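Local coordinates for protein octaprenyl Pyrophosphate Synthase (Helicobacter pylori, PDB 3TC1) that probably builds the octaprenyl diphosphate chain by repeated head-to-tail condensation of isopentenyl diphosphate onto an allylic diphosphate primer, as trans-prenyltransferases with magnesium-dependent active sites do, at residues F148-Q153 and L231-L236; F166-L171 and F188-G193. All coordinates share one frame; numbering follows the deposited sequence.

Interaction 1: F148-Q153 and L231-L236; sequences FNSDKQ and LLYEKL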
loop_
_atom_site.group_PDB
_atom_site.type_symbol
_atom_site.label_atom_id
_atom_site.label_comp_id
_atom_site.label_asym_id
_atom_site.label_seq_id
_atom_site.Cartn_x
_atom_site.Cartn_y
_atom_site.Cartn_z
ATOM N N PHE B 148 7.992 21.882 -15.649
ATOM C CA PHE B 148 7.759 21.517 -17.038
ATOM C C PHE B 148 8.853 20.554 -17.485
ATOM O O PHE B 148 10.031 20.776 -17.204
ATOM C CB PHE B 148 7.779 22.759 -17.933
ATOM C CG PHE B 148 7.566 22.455 -19.389
ATOM C CD1 PHE B 148 6.281 22.304 -19.902
ATOM C CD2 PHE B 148 8.655 22.286 -20.241
ATOM C CE1 PHE B 148 6.088 21.988 -21.246
ATOM C CE2 PHE B 148 8.474 21.969 -21.580
ATOM C CZ PHE B 148 7.187 21.820 -22.084
ATOM N N ASN B 149 8.460 19.484 -18.171
ATOM C CA ASN B 149 9.422 18.495 -18.654
ATOM C C ASN B 149 9.424 18.370 -20.175
ATOM O O ASN B 149 8.375 18.176 -20.785
ATOM C CB ASN B 149 9.120 17.115 -18.063
ATOM C CG ASN B 149 9.915 16.020 -18.745
ATOM O OD1 ASN B 149 11.138 16.108 -18.843
ATOM N ND2 ASN B 149 9.225 14.985 -19.229
ATOM N N SER B 150 10.605 18.460 -20.781
ATOM C CA SER B 150 10.714 18.342 -22.230
ATOM C C SER B 150 11.430 17.051 -22.636
ATOM O O SER B 150 11.616 16.787 -23.825
ATOM C CB SER B 150 11.475 19.540 -22.804
ATOM O OG SER B 150 12.842 19.477 -22.445
ATOM N N ASP B 151 11.836 16.256 -21.647
ATOM C CA ASP B 151 12.534 14.998 -21.916
ATOM C C ASP B 151 11.503 13.898 -22.134
ATOM O O ASP B 151 10.906 13.399 -21.178
ATOM C CB ASP B 151 13.438 14.619 -20.737
ATOM C CG ASP B 151 14.322 13.407 -21.035
ATOM O OD1 ASP B 151 13.975 12.602 -21.928
ATOM O OD2 ASP B 151 15.361 13.253 -20.362
ATOM N N LYS B 152 11.293 13.523 -23.393
ATOM C CA LYS B 152 10.318 12.488 -23.710
ATOM C C LYS B 152 10.650 11.128 -23.104
ATOM O O LYS B 152 9.750 10.339 -22.833
ATOM C CB LYS B 152 10.158 12.339 -25.228
ATOM C CG LYS B 152 9.300 13.420 -25.865
ATOM C CD LYS B 152 8.936 13.093 -27.310
ATOM C CE LYS B 152 10.150 13.111 -28.219
ATOM N NZ LYS B 152 9.758 13.013 -29.657
ATOM N N GLN B 153 11.930 10.847 -22.891
ATOM C CA GLN B 153 12.306 9.553 -22.329
ATOM C C GLN B 153 11.773 9.364 -20.912
ATOM O O GLN B 153 11.438 8.251 -20.514
ATOM C CB GLN B 153 13.826 9.371 -22.351
ATOM C CG GLN B 153 14.430 9.426 -23.751
ATOM C CD GLN B 153 13.697 8.542 -24.755
ATOM O OE1 GLN B 153 13.338 8.991 -25.848
ATOM N NE2 GLN B 153 13.475 7.283 -24.391
ATOM N N LEU B 231 5.271 16.856 -27.837
ATOM C CA LEU B 231 5.354 17.003 -29.290
ATOM C C LEU B 231 5.149 18.462 -29.702
ATOM O O LEU B 231 5.810 18.957 -30.616
ATOM C CB LEU B 231 4.315 16.104 -29.972
ATOM C CG LEU B 231 4.513 14.593 -29.788
ATOM C CD1 LEU B 231 3.390 13.833 -30.472
ATOM C CD2 LEU B 231 5.864 14.181 -30.370
ATOM N N LEU B 232 4.232 19.149 -29.028
ATOM C CA LEU B 232 3.976 20.559 -29.325
ATOM C C LEU B 232 5.215 21.394 -29.026
ATOM O O LEU B 232 5.648 22.200 -29.845
ATOM C CB LEU B 232 2.804 21.093 -28.486
ATOM C CG LEU B 232 2.528 22.594 -28.684
ATOM C CD1 LEU B 232 2.123 22.854 -30.141
ATOM C CD2 LEU B 232 1.430 23.058 -27.738
ATOM N N TYR B 233 5.783 21.192 -27.840
ATOM C CA TYR B 233 6.968 21.930 -27.406
ATOM C C TYR B 233 8.116 21.862 -28.415
ATOM O O TYR B 233 8.843 22.836 -28.609
ATOM C CB TYR B 233 7.460 21.391 -26.058
ATOM C CG TYR B 233 8.651 22.144 -25.523
ATOM C CD1 TYR B 233 8.498 23.401 -24.938
ATOM C CD2 TYR B 233 9.938 21.622 -25.635
ATOM C CE1 TYR B 233 9.596 24.120 -24.481
ATOM C CE2 TYR B 233 11.044 22.333 -25.183
ATOM C CZ TYR B 233 10.863 23.579 -24.606
ATOM O OH TYR B 233 11.947 24.280 -24.142
ATOM N N GLU B 234 8.290 20.699 -29.029
ATOM C CA GLU B 234 9.343 20.488 -30.020
ATOM C C GLU B 234 9.134 21.277 -31.322
ATOM O O GLU B 234 10.072 21.441 -32.105
ATOM C CB GLU B 234 9.446 18.993 -30.345
ATOM C CG GLU B 234 10.138 18.172 -29.266
ATOM C CD GLU B 234 9.784 16.695 -29.327
ATOM O OE1 GLU B 234 9.618 16.161 -30.445
ATOM O OE2 GLU B 234 9.684 16.065 -28.253
ATOM N N LYS B 235 7.916 21.764 -31.549
ATOM C CA LYS B 235 7.592 22.518 -32.769
ATOM C C LYS B 235 7.406 24.018 -32.539
ATOM O O LYS B 235 7.478 24.806 -33.485
ATOM C CB LYS B 235 6.298 21.987 -33.397
ATOM C CG LYS B 235 6.271 20.507 -33.713
ATOM C CD LYS B 235 6.906 20.202 -35.054
ATOM C CE LYS B 235 6.743 18.728 -35.398
ATOM N NZ LYS B 235 5.310 18.319 -35.422
ATOM N N LEU B 236 7.154 24.413 -31.296
ATOM C CA LEU B 236 6.920 25.818 -30.967
ATOM C C LEU B 236 8.130 26.720 -31.134
ATOM O O LEU B 236 9.268 26.292 -30.939
ATOM C CB LEU B 236 6.430 25.953 -29.523
ATOM C CG LEU B 236 5.090 25.326 -29.137
ATOM C CD1 LEU B 236 4.859 25.503 -27.638
ATOM C CD2 LEU B 236 3.970 25.976 -29.940
HETATM O O HOH W 1 10.257 17.889 -25.941
#

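Interaction 2: F166-L171 and F188-G193; sequences FIEASL and FGLNFG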
loop_
_atom_site.group_PDB
_atom_site.type_symbol
_atom_site.label_atom_id
_atom_site.label_comp_id
_atom_site.label_asym_id
_atom_site.label_seq_id
_atom_site.Cartn_x
_atom_site.Cartn_y
_atom_site.Cartn_z
ATOM N N PHE B 166 1.865 -3.087 -15.975
ATOM C CA PHE B 166 0.858 -3.764 -15.172
ATOM C C PHE B 166 -0.075 -4.569 -16.084
ATOM O O PHE B 166 -0.407 -5.722 -15.790
ATOM C CB PHE B 166 0.081 -2.736 -14.344
ATOM C CG PHE B 166 -1.004 -3.326 -13.490
ATOM C CD1 PHE B 166 -0.850 -4.577 -12.896
ATOM C CD2 PHE B 166 -2.171 -2.612 -13.245
ATOM C CE1 PHE B 166 -1.847 -5.104 -12.068
ATOM C CE2 PHE B 166 -3.170 -3.129 -12.421
ATOM C CZ PHE B 166 -3.006 -4.379 -11.832
ATOM N N ILE B 167 -0.501 -3.972 -17.195
ATOM C CA ILE B 167 -1.372 -4.690 -18.125
ATOM C C ILE B 167 -0.569 -5.857 -18.706
ATOM O O ILE B 167 -1.075 -6.975 -18.841
ATOM C CB ILE B 167 -1.876 -3.762 -19.259
ATOM C CG1 ILE B 167 -2.758 -2.663 -18.661
ATOM C CG2 ILE B 167 -2.677 -4.565 -20.290
ATOM C CD1 ILE B 167 -3.210 -1.601 -19.655
ATOM N N GLU B 168 0.688 -5.593 -19.037
ATOM C CA GLU B 168 1.568 -6.633 -19.559
ATOM C C GLU B 168 1.631 -7.787 -18.560
ATOM O O GLU B 168 1.472 -8.953 -18.930
ATOM C CB GLU B 168 2.978 -6.083 -19.764
ATOM C CG GLU B 168 4.020 -7.159 -20.049
ATOM C CD GLU B 168 5.435 -6.616 -20.087
ATOM O OE1 GLU B 168 5.797 -5.839 -19.183
ATOM O OE2 GLU B 168 6.190 -6.976 -21.013
ATOM N N ALA B 169 1.868 -7.449 -17.291
ATOM C CA ALA B 169 1.973 -8.450 -16.230
ATOM C C ALA B 169 0.668 -9.190 -15.986
ATOM O O ALA B 169 0.669 -10.376 -15.644
ATOM C CB ALA B 169 2.446 -7.791 -14.935
ATOM N N SER B 170 -0.451 -8.493 -16.141
ATOM C CA SER B 170 -1.748 -9.118 -15.927
ATOM C C SER B 170 -2.044 -10.164 -17.001
ATOM O O SER B 170 -2.554 -11.245 -16.703
ATOM C CB SER B 170 -2.857 -8.062 -15.918
ATOM O OG SER B 170 -2.685 -7.164 -14.840
ATOM N N LEU B 171 -1.723 -9.840 -18.249
ATOM C CA LEU B 171 -1.959 -10.769 -19.351
ATOM C C LEU B 171 -0.984 -11.940 -19.321
ATOM O O LEU B 171 -1.351 -13.071 -19.638
ATOM C CB LEU B 171 -1.864 -10.033 -20.687
ATOM C CG LEU B 171 -3.188 -9.397 -21.124
ATOM C CD1 LEU B 171 -2.950 -8.335 -22.175
ATOM C CD2 LEU B 171 -4.111 -10.485 -21.654
ATOM N N PHE B 188 1.567 -8.509 -26.195
ATOM C CA PHE B 188 0.304 -7.866 -26.555
ATOM C C PHE B 188 -0.090 -6.892 -25.450
ATOM O O PHE B 188 -0.530 -5.774 -25.719
ATOM C CB PHE B 188 -0.813 -8.899 -26.716
ATOM C CG PHE B 188 -2.182 -8.287 -26.894
ATOM C CD1 PHE B 188 -2.649 -7.939 -28.161
ATOM C CD2 PHE B 188 -2.987 -8.021 -25.790
ATOM C CE1 PHE B 188 -3.898 -7.334 -28.324
ATOM C CE2 PHE B 188 -4.240 -7.414 -25.940
ATOM C CZ PHE B 188 -4.695 -7.071 -27.211
ATOM N N GLY B 189 0.068 -7.326 -24.204
ATOM C CA GLY B 189 -0.281 -6.480 -23.077
ATOM C C GLY B 189 0.529 -5.200 -22.977
ATOM O O GLY B 189 -0.026 -4.133 -22.722
ATOM N N LEU B 190 1.841 -5.296 -23.177
ATOM C CA LEU B 190 2.712 -4.125 -23.083
ATOM C C LEU B 190 2.377 -3.069 -24.134
ATOM O O LEU B 190 2.252 -1.881 -23.824
ATOM C CB LEU B 190 4.178 -4.537 -23.237
ATOM C CG LEU B 190 5.202 -3.407 -23.099
ATOM C CD1 LEU B 190 5.212 -2.909 -21.657
ATOM C CD2 LEU B 190 6.589 -3.906 -23.503
ATOM N N ASN B 191 2.242 -3.499 -25.383
ATOM C CA ASN B 191 1.928 -2.564 -26.450
ATOM C C ASN B 191 0.510 -2.004 -26.329
ATOM O O ASN B 191 0.292 -0.828 -26.590
ATOM C CB ASN B 191 2.154 -3.230 -27.810
ATOM C CG ASN B 191 3.631 -3.464 -28.097
ATOM O OD1 ASN B 191 4.151 -4.566 -27.912
ATOM N ND2 ASN B 191 4.318 -2.417 -28.531
ATOM N N PHE B 192 -0.448 -2.835 -25.930
ATOM C CA PHE B 192 -1.819 -2.365 -25.755
ATOM C C PHE B 192 -1.825 -1.303 -24.660
ATOM O O PHE B 192 -2.527 -0.300 -24.763
ATOM C CB PHE B 192 -2.749 -3.512 -25.331
ATOM C CG PHE B 192 -4.154 -3.064 -25.015
ATOM C CD1 PHE B 192 -5.133 -3.031 -26.008
ATOM C CD2 PHE B 192 -4.487 -2.618 -23.737
ATOM C CE1 PHE B 192 -6.420 -2.557 -25.733
ATOM C CE2 PHE B 192 -5.771 -2.142 -23.454
ATOM C CZ PHE B 192 -6.738 -2.112 -24.457
ATOM N N GLY B 193 -1.048 -1.551 -23.605
ATOM C CA GLY B 193 -0.964 -0.622 -22.491
ATOM C C GLY B 193 -0.361 0.714 -22.887
ATOM O O GLY B 193 -0.794 1.763 -22.409
#

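Interaction 1: F148-Q153 and L231-L236
An Asx turn followed by a helix N-cap shapes the entry into helix 152-177, and the outer face of this turn meets the last turn of the short helix 227-233 and the residues after it at the protein surface. N149 OD1 accepts from D151 N, while N149 ND2 returns a bond to D151 O (3.0 Å), so one amide grips the backbone of D151 twice. D151 in turn caps the helix, its OD1 taking the N-H of Q153 at 2.9 Å. The bend leaves F148, S150 and K152 directed at 231-236. F148 and Y233 both carry CG anti to the backbone N, which brings their rings together at an oblique 52° with centroids 5.0 Å apart. F148 CE2 lies over one face of the tyrosine ring, offset toward its rim, while the neighbouring F148 CZ comes 3.5 Å from Y233 CD1. S150 CB approaches the phenol obliquely from the same side, 3.7 Å from Y233 CE2. Beyond the rings, the K152 chain, bent at chi3 (-67°), crosses the E234 carboxylate obliquely with CD and CE beside OE2, and NZ makes a salt bridge to the syn lone pair of OE1 at 3.2 Å. OE2 accepts from a water that also donates to S150 O (2.7 Å). F148 also touches F220 and, on helix 238-246, L244 and I245. The contact thus grades from an aromatic pair backed by apolar side chains to a charged outer rim, where lysine and water between them engage both oxygens of E234 and may favour its ionised form.

Interaction 2: F166-L171 and F188-G193
Two long helices of the all-α isoprenoid synthase fold, 152-177 and its successor 182-205, pack here as a buried, nearly antiparallel helical hairpin around a glycine contact. The axes of the two segments approach to 7.1 Å at an angle of 152°, close for helices, because the bare CA of G189 lets the E168 backbone come near. The CA atoms of E168 and G189 lie only 4.0 Å apart. G193, one turn further on, gives a second smooth patch, and I167 CD1 rests 3.7 Å from G193 CA. I167 straddles the two glycines: its CG1 branch leads to G193, whereas CG2, anti to the backbone N, drops onto the carbonyl of G189, 3.6 Å from its O. CG2 also lies obliquely to the ring of F192, more loosely, at 4.4 Å from its CD2, and both I167 and F192 touch L42 of helix 38-44. At the less buried flank E168 and L190 each set CG anti to the backbone N and lie side by side. The leucine thereby covers the aliphatic stem and carboxylate of E168, with E168 OE2 3.9 Å from L190 CB, while OE1 is hydrogen-bonded to H165 on the preceding turn. No hydrogen bond joins the two segments; the contact is van der Waals packing. At the end of the interface opposite I167 and G193, the L171 methyl CD1 wedges into the angle between G189 and F188, in the plane of the phenyl ring at its edge, 3.6 Å from F188 CD2 and a tight 3.4 Å from G189 CA.

Overall arrangement
From the N terminus, the chain passes through helices that include 38-44, 53-80 and 121-144 before reaching 148-153, the first half of interaction 1, at the start of helix 152-177. Further along that same helix comes 166-171, and after a short turn helix 182-205 folds back so that 188-193 closes interaction 2 across a gap of 16 residues. The chain then proceeds to helix 227-233, where 231-236 closes interaction 1, a wider loop of 77 residues that encloses the hairpin. The two contacts share helix 152-177 but do not touch: interaction 2 pairs it with helix 182-205 in the buried interior, interaction 1 ties its N-terminal end to a peripheral helix, with centres 26 Å apart.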